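Local coordinates for putative uncharacterized protein (Wolbachia pipientis, PDB 3F4S), which probably acts as a DsbA-type thiol-disulfide oxidoreductase with a thioredoxin fold, introducing disulfide bonds into substrate proteins, at residues Leu56-Val61 with Tyr77-Phe82; Phe105-Ala110 with Gln130-Leu135. The protein carries 1 engineered substitution. One frame throughout, in Å; residues are numbered along the deposited sequence.

Contact 1. Residues Leu56-Val61 with Tyr77-Phe82; sequences LFHRNV and YIFRHF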
ATOM      1  N   LEU A  56      10.746   6.020   4.431  1.00 17.44           N
ATOM      2  CA  LEU A  56      10.773   7.060   5.457  1.00 18.54           C
ATOM      3  C   LEU A  56       9.355   7.470   5.833  1.00 19.00           C
ATOM      4  O   LEU A  56       9.045   7.648   7.009  1.00 19.85           O
ATOM      5  CB  LEU A  56      11.571   8.286   4.999  1.00 19.99           C
ATOM      6  CG  LEU A  56      13.069   8.063   4.768  1.00 23.17           C
ATOM      7  CD1 LEU A  56      13.687   9.303   4.149  1.00 25.06           C
ATOM      8  CD2 LEU A  56      13.771   7.700   6.066  1.00 27.47           C
ATOM      9  N   PHE A  57       8.498   7.623   4.829  1.00 19.02           N
ATOM     10  CA  PHE A  57       7.095   7.935   5.086  1.00 18.33           C
ATOM     11  C   PHE A  57       6.459   6.867   5.981  1.00 18.07           C
ATOM     12  O   PHE A  57       5.768   7.180   6.947  1.00 19.54           O
ATOM     13  CB  PHE A  57       6.309   8.069   3.783  1.00 17.56           C
ATOM     14  CG  PHE A  57       4.825   8.154   3.987  1.00 20.23           C
ATOM     15  CD1 PHE A  57       4.236   9.340   4.400  1.00 22.69           C
ATOM     16  CD2 PHE A  57       4.018   7.042   3.787  1.00 21.79           C
ATOM     17  CE1 PHE A  57       2.866   9.422   4.597  1.00 23.14           C
ATOM     18  CE2 PHE A  57       2.645   7.115   3.983  1.00 22.58           C
ATOM     19  CZ  PHE A  57       2.071   8.309   4.390  1.00 22.69           C
ATOM     20  N   HIS A  58       6.700   5.602   5.660  1.00 18.01           N
ATOM     21  CA  HIS A  58       6.141   4.511   6.453  1.00 17.21           C
ATOM     22  C   HIS A  58       6.705   4.390   7.863  1.00 18.38           C
ATOM     23  O   HIS A  58       6.029   3.911   8.772  1.00 19.85           O
ATOM     24  CB  HIS A  58       6.209   3.196   5.681  1.00 17.27           C
ATOM     25  CG  HIS A  58       5.116   3.089   4.675  1.00 17.91           C
ATOM     26  ND1 HIS A  58       3.877   2.575   4.988  1.00 20.18           N
ATOM     27  CD2 HIS A  58       5.029   3.547   3.407  1.00 19.01           C
ATOM     28  CE1 HIS A  58       3.087   2.672   3.931  1.00 19.54           C
ATOM     29  NE2 HIS A  58       3.764   3.260   2.959  1.00 18.78           N
ATOM     30  N   ARG A  59       7.938   4.848   8.036  0.50 19.04           N
ATOM     31  CA  ARG A  59       8.612   4.793   9.324  0.50 21.84           C
ATOM     32  C   ARG A  59       8.168   5.936  10.232  0.50 22.25           C
ATOM     33  O   ARG A  59       7.953   5.746  11.429  0.50 23.36           O
ATOM     34  CB  ARG A  59      10.128   4.863   9.112  0.50 23.24           C
ATOM     35  CG  ARG A  59      10.967   4.456  10.310  0.50 27.44           C
ATOM     36  CD  ARG A  59      12.451   4.551   9.970  0.50 29.18           C
ATOM     37  NE  ARG A  59      12.744   3.963   8.665  0.50 29.28           N
ATOM     38  CZ  ARG A  59      13.927   4.010   8.059  0.50 26.71           C
ATOM     39  NH1 ARG A  59      14.084   3.441   6.871  0.50 22.90           N
ATOM     40  NH2 ARG A  59      14.953   4.625   8.630  0.50 26.75           N
ATOM     41  N   ASN A  60       8.019   7.125   9.656  1.00 22.55           N
ATOM     42  CA  ASN A  60       7.848   8.335  10.457  1.00 24.25           C
ATOM     43  C   ASN A  60       6.510   9.050  10.403  1.00 23.30           C
ATOM     44  O   ASN A  60       6.219   9.879  11.266  1.00 25.00           O
ATOM     45  CB  ASN A  60       8.961   9.313  10.130  1.00 26.30           C
ATOM     46  CG  ASN A  60      10.325   8.744  10.455  1.00 29.31           C
ATOM     47  OD1 ASN A  60      10.504   8.087  11.484  1.00 33.36           O
ATOM     48  ND2 ASN A  60      11.284   8.970   9.581  1.00 29.23           N
ATOM     49  N   VAL A  61       5.704   8.742   9.398  1.00 20.56           N
ATOM     50  CA  VAL A  61       4.431   9.422   9.239  1.00 18.86           C
ATOM     51  C   VAL A  61       3.261   8.458   9.315  1.00 20.25           C
ATOM     52  O   VAL A  61       2.285   8.712  10.019  1.00 21.41           O
ATOM     53  CB  VAL A  61       4.355  10.196   7.906  1.00 19.34           C
ATOM     54  CG1 VAL A  61       3.039  10.958   7.822  1.00 20.61           C
ATOM     55  CG2 VAL A  61       5.535  11.154   7.776  1.00 21.76           C
ATOM     56  N   TYR A  77      -7.879   1.834   4.542  1.00 22.89           N
ATOM     57  CA  TYR A  77      -6.581   1.940   3.872  1.00 22.79           C
ATOM     58  C   TYR A  77      -6.332   0.755   2.950  1.00 24.16           C
ATOM     59  O   TYR A  77      -6.399  -0.404   3.375  1.00 25.21           O
ATOM     60  CB  TYR A  77      -5.469   2.048   4.918  1.00 23.25           C
ATOM     61  CG  TYR A  77      -4.058   1.981   4.389  1.00 21.75           C
ATOM     62  CD1 TYR A  77      -3.497   3.053   3.707  1.00 22.66           C
ATOM     63  CD2 TYR A  77      -3.265   0.855   4.611  1.00 21.31           C
ATOM     64  CE1 TYR A  77      -2.188   3.001   3.240  1.00 20.43           C
ATOM     65  CE2 TYR A  77      -1.963   0.789   4.142  1.00 20.01           C
ATOM     66  CZ  TYR A  77      -1.425   1.864   3.461  1.00 21.20           C
ATOM     67  OH  TYR A  77      -0.122   1.808   3.008  1.00 20.93           O
ATOM     68  N   ILE A  78      -6.040   1.056   1.687  1.00 22.92           N
ATOM     69  CA  ILE A  78      -5.750   0.034   0.692  1.00 23.35           C
ATOM     70  C   ILE A  78      -4.386   0.283   0.068  1.00 22.22           C
ATOM     71  O   ILE A  78      -4.201   1.252  -0.675  1.00 24.76           O
ATOM     72  CB  ILE A  78      -6.808   0.017  -0.423  1.00 24.59           C
ATOM     73  CG1 ILE A  78      -8.198  -0.238   0.165  1.00 27.36           C
ATOM     74  CG2 ILE A  78      -6.445  -1.022  -1.482  1.00 24.88           C
ATOM     75  CD1 ILE A  78      -9.312  -0.323  -0.868  1.00 29.38           C
ATOM     76  N   PHE A  79      -3.435  -0.595   0.375  1.00 19.70           N
ATOM     77  CA  PHE A  79      -2.089  -0.513  -0.170  1.00 18.73           C
ATOM     78  C   PHE A  79      -2.026  -1.372  -1.422  1.00 20.23           C
ATOM     79  O   PHE A  79      -2.441  -2.535  -1.402  1.00 21.78           O
ATOM     80  CB  PHE A  79      -1.069  -1.030   0.847  1.00 19.24           C
ATOM     81  CG  PHE A  79       0.359  -0.932   0.378  1.00 19.14           C
ATOM     82  CD1 PHE A  79       0.976   0.302   0.259  1.00 20.53           C
ATOM     83  CD2 PHE A  79       1.081  -2.069   0.054  1.00 20.93           C
ATOM     84  CE1 PHE A  79       2.285   0.405  -0.172  1.00 21.53           C
ATOM     85  CE2 PHE A  79       2.397  -1.976  -0.380  1.00 21.52           C
ATOM     86  CZ  PHE A  79       3.001  -0.731  -0.493  1.00 20.97           C
ATOM     87  N   ARG A  80      -1.508  -0.797  -2.504  1.00 20.23           N
ATOM     88  CA  ARG A  80      -1.319  -1.526  -3.755  1.00 19.64           C
ATOM     89  C   ARG A  80       0.148  -1.483  -4.158  1.00 17.72           C
ATOM     90  O   ARG A  80       0.798  -0.434  -4.075  1.00 20.21           O
ATOM     91  CB  ARG A  80      -2.212  -0.960  -4.864  1.00 19.97           C
ATOM     92  CG  ARG A  80      -3.700  -1.234  -4.631  1.00 20.96           C
ATOM     93  CD  ARG A  80      -4.592  -0.599  -5.690  1.00 21.97           C
ATOM     94  NE  ARG A  80      -6.003  -0.779  -5.356  1.00 23.41           N
ATOM     95  CZ  ARG A  80      -6.991  -0.077  -5.900  1.00 24.96           C
ATOM     96  NH1 ARG A  80      -6.719   0.853  -6.810  1.00 26.40           N
ATOM     97  NH2 ARG A  80      -8.249  -0.308  -5.541  1.00 26.22           N
ATOM     98  N   HIS A  81       0.675  -2.630  -4.569  1.00 17.50           N
ATOM     99  CA  HIS A  81       2.091  -2.741  -4.901  1.00 16.92           C
ATOM    100  C   HIS A  81       2.423  -2.004  -6.200  1.00 17.05           C
ATOM    101  O   HIS A  81       1.609  -1.944  -7.134  1.00 20.81           O
ATOM    102  CB  HIS A  81       2.499  -4.212  -5.027  1.00 17.67           C
ATOM    103  CG  HIS A  81       2.538  -4.945  -3.719  1.00 18.25           C
ATOM    104  ND1 HIS A  81       3.407  -4.608  -2.705  1.00 20.13           N
ATOM    105  CD2 HIS A  81       1.821  -6.002  -3.265  1.00 18.02           C
ATOM    106  CE1 HIS A  81       3.226  -5.423  -1.680  1.00 18.67           C
ATOM    107  NE2 HIS A  81       2.270  -6.279  -1.994  1.00 19.11           N
ATOM    108  N   PHE A  82       3.623  -1.439  -6.250  1.00 16.98           N
ATOM    109  CA  PHE A  82       4.130  -0.817  -7.463  1.00 16.20           C
ATOM    110  C   PHE A  82       5.622  -1.102  -7.523  1.00 16.79           C
ATOM    111  O   PHE A  82       6.440  -0.206  -7.303  1.00 16.10           O
ATOM    112  CB  PHE A  82       3.886   0.692  -7.424  1.00 17.20           C
ATOM    113  CG  PHE A  82       3.904   1.348  -8.779  1.00 17.93           C
ATOM    114  CD1 PHE A  82       2.729   1.518  -9.493  1.00 20.45           C
ATOM    115  CD2 PHE A  82       5.093   1.793  -9.337  1.00 18.95           C
ATOM    116  CE1 PHE A  82       2.732   2.129 -10.742  1.00 22.22           C
ATOM    117  CE2 PHE A  82       5.108   2.405 -10.587  1.00 20.66           C
ATOM    118  CZ  PHE A  82       3.924   2.572 -11.291  1.00 22.26           C
TER

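Contact 2. Residues Phe105-Ala110 with Gln130-Leu135; sequences FNFNKA and QRIAAL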
ATOM      1  N   PHE A 105      -0.160  -6.197   6.331  1.00 23.66           N
ATOM      2  CA  PHE A 105       0.337  -4.859   6.618  1.00 21.88           C
ATOM      3  C   PHE A 105       1.681  -4.912   7.346  1.00 21.04           C
ATOM      4  O   PHE A 105       2.603  -4.163   7.011  1.00 19.46           O
ATOM      5  CB  PHE A 105      -0.683  -4.068   7.447  1.00 24.52           C
ATOM      6  CG  PHE A 105      -0.155  -2.748   7.947  1.00 27.07           C
ATOM      7  CD1 PHE A 105      -0.032  -1.670   7.084  1.00 28.17           C
ATOM      8  CD2 PHE A 105       0.230  -2.589   9.273  1.00 28.90           C
ATOM      9  CE1 PHE A 105       0.466  -0.450   7.532  1.00 28.42           C
ATOM     10  CE2 PHE A 105       0.722  -1.370   9.733  1.00 28.76           C
ATOM     11  CZ  PHE A 105       0.842  -0.299   8.858  1.00 28.05           C
ATOM     12  N   ASN A 106       1.794  -5.813   8.323  1.00 20.52           N
ATOM     13  CA  ASN A 106       3.021  -5.933   9.112  1.00 21.50           C
ATOM     14  C   ASN A 106       4.199  -6.437   8.286  1.00 19.81           C
ATOM     15  O   ASN A 106       5.347  -6.064   8.533  1.00 20.72           O
ATOM     16  CB  ASN A 106       2.808  -6.810  10.350  1.00 24.60           C
ATOM     17  CG  ASN A 106       2.157  -6.051  11.489  1.00 28.54           C
ATOM     18  OD1 ASN A 106       2.190  -4.824  11.524  1.00 29.02           O
ATOM     19  ND2 ASN A 106       1.556  -6.778  12.426  1.00 31.63           N
ATOM     20  N   PHE A 107       3.918  -7.283   7.301  1.00 18.90           N
ATOM     21  CA  PHE A 107       4.977  -7.721   6.411  1.00 17.17           C
ATOM     22  C   PHE A 107       5.512  -6.537   5.596  1.00 15.81           C
ATOM     23  O   PHE A 107       6.726  -6.292   5.549  1.00 14.80           O
ATOM     24  CB  PHE A 107       4.524  -8.843   5.468  1.00 17.15           C
ATOM     25  CG  PHE A 107       5.537  -9.147   4.399  1.00 16.86           C
ATOM     26  CD1 PHE A 107       6.599 -10.009   4.659  1.00 19.11           C
ATOM     27  CD2 PHE A 107       5.479  -8.508   3.164  1.00 17.36           C
ATOM     28  CE1 PHE A 107       7.554 -10.271   3.689  1.00 19.20           C
ATOM     29  CE2 PHE A 107       6.433  -8.757   2.189  1.00 18.57           C
ATOM     30  CZ  PHE A 107       7.474  -9.639   2.450  1.00 18.56           C
ATOM     31  N   ASN A 108       4.612  -5.813   4.939  1.00 16.72           N
ATOM     32  CA  ASN A 108       5.040  -4.654   4.158  1.00 16.48           C
ATOM     33  C   ASN A 108       5.788  -3.642   5.019  1.00 18.11           C
ATOM     34  O   ASN A 108       6.811  -3.095   4.596  1.00 16.77           O
ATOM     35  CB  ASN A 108       3.864  -4.016   3.414  1.00 17.89           C
ATOM     36  CG  ASN A 108       3.317  -4.921   2.331  1.00 19.03           C
ATOM     37  OD1 ASN A 108       4.072  -5.633   1.673  1.00 18.69           O
ATOM     38  ND2 ASN A 108       2.001  -4.922   2.162  1.00 21.27           N
ATOM     39  N   LYS A 109       5.277  -3.417   6.229  1.00 17.43           N
ATOM     40  CA  LYS A 109       5.915  -2.531   7.203  1.00 17.45           C
ATOM     41  C   LYS A 109       7.357  -2.964   7.502  1.00 17.66           C
ATOM     42  O   LYS A 109       8.277  -2.134   7.554  1.00 16.41           O
ATOM     43  CB  LYS A 109       5.099  -2.479   8.499  1.00 20.10           C
ATOM     44  CG  LYS A 109       5.712  -1.577   9.561  1.00 22.68           C
ATOM     45  CD  LYS A 109       4.698  -1.244  10.644  1.00 28.48           C
ATOM     46  CE  LYS A 109       4.284  -2.492  11.394  1.00 33.42           C
ATOM     47  NZ  LYS A 109       5.288  -2.866  12.423  1.00 38.97           N
ATOM     48  N   ALA A 110       7.549  -4.264   7.697  1.00 16.20           N
ATOM     49  CA  ALA A 110       8.878  -4.800   7.984  1.00 16.31           C
ATOM     50  C   ALA A 110       9.820  -4.581   6.801  1.00 16.71           C
ATOM     51  O   ALA A 110      10.984  -4.227   6.988  1.00 16.57           O
ATOM     52  CB  ALA A 110       8.800  -6.282   8.319  1.00 17.91           C
ATOM     53  N   GLN A 130      14.508 -13.594   3.498  1.00 17.24           N
ATOM     54  CA  GLN A 130      14.693 -14.802   4.309  1.00 18.16           C
ATOM     55  C   GLN A 130      14.637 -14.447   5.791  1.00 17.78           C
ATOM     56  O   GLN A 130      14.053 -15.179   6.589  1.00 19.04           O
ATOM     57  CB  GLN A 130      16.027 -15.491   4.006  1.00 18.79           C
ATOM     58  CG  GLN A 130      16.203 -15.951   2.567  1.00 20.02           C
ATOM     59  CD  GLN A 130      17.551 -16.617   2.324  1.00 25.55           C
ATOM     60  OE1 GLN A 130      18.328 -16.848   3.255  1.00 29.68           O
ATOM     61  NE2 GLN A 130      17.826 -16.943   1.070  1.00 27.30           N
ATOM     62  N   ARG A 131      15.245 -13.321   6.152  1.00 16.98           N
ATOM     63  CA  ARG A 131      15.257 -12.885   7.541  1.00 18.25           C
ATOM     64  C   ARG A 131      13.851 -12.526   8.013  1.00 16.10           C
ATOM     65  O   ARG A 131      13.406 -12.944   9.088  1.00 17.54           O
ATOM     66  CB  ARG A 131      16.215 -11.704   7.731  1.00 17.81           C
ATOM     67  CG  ARG A 131      16.242 -11.161   9.161  1.00 17.94           C
ATOM     68  CD  ARG A 131      15.615  -9.786   9.226  1.00 20.30           C
ATOM     69  NE  ARG A 131      16.563  -8.761   8.791  1.00 21.29           N
ATOM     70  CZ  ARG A 131      16.320  -7.456   8.791  1.00 27.63           C
ATOM     71  NH1 ARG A 131      15.140  -6.982   9.178  1.00 30.01           N
ATOM     72  NH2 ARG A 131      17.264  -6.621   8.394  1.00 31.69           N
ATOM     73  N   ILE A 132      13.143 -11.762   7.199  1.00 15.24           N
ATOM     74  CA  ILE A 132      11.787 -11.365   7.555  1.00 16.80           C
ATOM     75  C   ILE A 132      10.862 -12.582   7.649  1.00 16.95           C
ATOM     76  O   ILE A 132      10.025 -12.673   8.552  1.00 18.16           O
ATOM     77  CB  ILE A 132      11.240 -10.314   6.579  1.00 16.37           C
ATOM     78  CG1 ILE A 132      12.016  -8.998   6.761  1.00 17.55           C
ATOM     79  CG2 ILE A 132       9.738 -10.125   6.789  1.00 17.11           C
ATOM     80  CD1 ILE A 132      11.662  -7.900   5.757  1.00 18.93           C
ATOM     81  N   ALA A 133      11.020 -13.517   6.718  1.00 16.74           N
ATOM     82  CA  ALA A 133      10.260 -14.761   6.734  1.00 17.45           C
ATOM     83  C   ALA A 133      10.523 -15.548   8.020  1.00 18.53           C
ATOM     84  O   ALA A 133       9.597 -16.025   8.671  1.00 21.67           O
ATOM     85  CB  ALA A 133      10.605 -15.600   5.514  1.00 20.69           C
ATOM     86  N   ALA A 134      11.789 -15.670   8.402  1.00 17.86           N
ATOM     87  CA  ALA A 134      12.121 -16.404   9.616  1.00 20.22           C
ATOM     88  C   ALA A 134      11.507 -15.739  10.852  1.00 18.92           C
ATOM     89  O   ALA A 134      10.921 -16.405  11.707  1.00 19.57           O
ATOM     90  CB  ALA A 134      13.628 -16.541   9.768  1.00 19.82           C
ATOM     91  N   LEU A 135      11.634 -14.418  10.934  1.00 18.82           N
ATOM     92  CA  LEU A 135      11.108 -13.682  12.077  1.00 18.75           C
ATOM     93  C   LEU A 135       9.592 -13.820  12.189  1.00 19.72           C
ATOM     94  O   LEU A 135       9.032 -13.676  13.276  1.00 20.74           O
ATOM     95  CB  LEU A 135      11.516 -12.206  12.010  1.00 19.10           C
ATOM     96  CG  LEU A 135      12.988 -11.895  12.312  1.00 19.93           C
ATOM     97  CD1 LEU A 135      13.319 -10.434  11.968  1.00 20.97           C
ATOM     98  CD2 LEU A 135      13.333 -12.206  13.771  1.00 21.10           C
TER

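Contact 1. Residues Leu56-Val61 with Tyr77-Phe82
His58 and Tyr77 meet edge-on: the phenol oxygen, Tyr77 OH, lies at the rim of the imidazole, near its plane, 3.4 Å from His58 CE1. The two touch without a hydrogen bond, and the segments bury 74 Å² between them. Phe79 adds a looser touch, its CE1 standing 4.5 Å from His58 NE2 in an oblique approach. The backbones stay far apart, with 11.7 Å between His58 CA and Phe79 CA, and the span is bridged by long side chains. Tyr77 bridges much of it because its CG is anti to the backbone N (chi1 172°), which carries the ring from strand 75-81 toward helix 52-60. These elements belong to the right-handed beta-alpha-beta crossover of the thioredoxin fold, in which the chain leaves strand 41-47, passes through helices 52-60 and 62-70, and returns as the parallel strand 75-81. Beside His58, Phe57 CE2 lies over one imidazole face, 4.1 Å above the plane and offset toward its rim. Glu45 of strand 41-47 is hydrogen-bonded through OE2 to His58 NE2 and through OE1 to Tyr77 OH, so that one carboxylate, through its two oxygens, holds both polar ends. Glu45 probably corresponds to the buried acid beneath the CxxC motif of thioredoxins and DsbA proteins, and Phe112 stacks on the His58 ring.

Contact 2. Residues Phe105-Ala110 with Gln130-Leu135
Ala110 and Ile132 have the nearest CA atoms of the two helical segments, 7.2 Å between Ala110 CA and Ile132 CA, consistent with the small side chain of Ala110. Ile132 points at the other helix and divides its branches between two partners. Its CG2 methyl reaches the ring of Phe107, lying 3.8 Å from both Phe107 CE1 and Phe107 CD1, so that it straddles that ring bond, coming in obliquely. The two side chains run across each other at about a right angle. The other branch continues straight (chi2 174°) to CD1, which ends against Ala110, 4.2 Å from Ala110 CB and 3.9 Å from the carbonyl oxygen, Ala110 O. Phe107 does not start out aimed at the second helix; it is chi1, 171° with CG anti to the backbone N, that brings the CD1-CE1 side of the ring to Ile132. The side-chain contacts are apolar, and the segments bury 145 Å². Phe107 also stacks with Tyr98. Ala110 O, grazed by the isoleucine methyl, takes part in a hydrogen bond with Ser114 OG, and the same hydroxyl is bonded to Arg131 NH1, a polar link from the end of helix 101-113 to helix 127-135, next to the apolar one. Helix-helix packing of this kind builds the helical domain that DsbA proteins insert into the thioredoxin fold, here between strands 75-81 and 174-179, where the disulfide Cys97-Cys146 also lies.

In the fold
The centre of contact 1 is about 5 Å from the centre of the chain, inside the thioredoxin core, and that of contact 2 about 15 Å, in the helical insertion; both are largely buried, the second with a partly exposed alanine. Contact 1 joins helix to strand through aromatic rings, two of which are hydrogen-bonded to the same glutamate, while contact 2 joins two helices through aliphatic and phenyl surfaces. The two share no secondary-structure element, yet they adjoin. Asn108 of helix 101-113 packs on strand 75-81, its ND2 3.7 Å from Phe79 CD2 and its OD1 3.5 Å from His81 CE1. Helix 101-113 thus joins the insertion to the core.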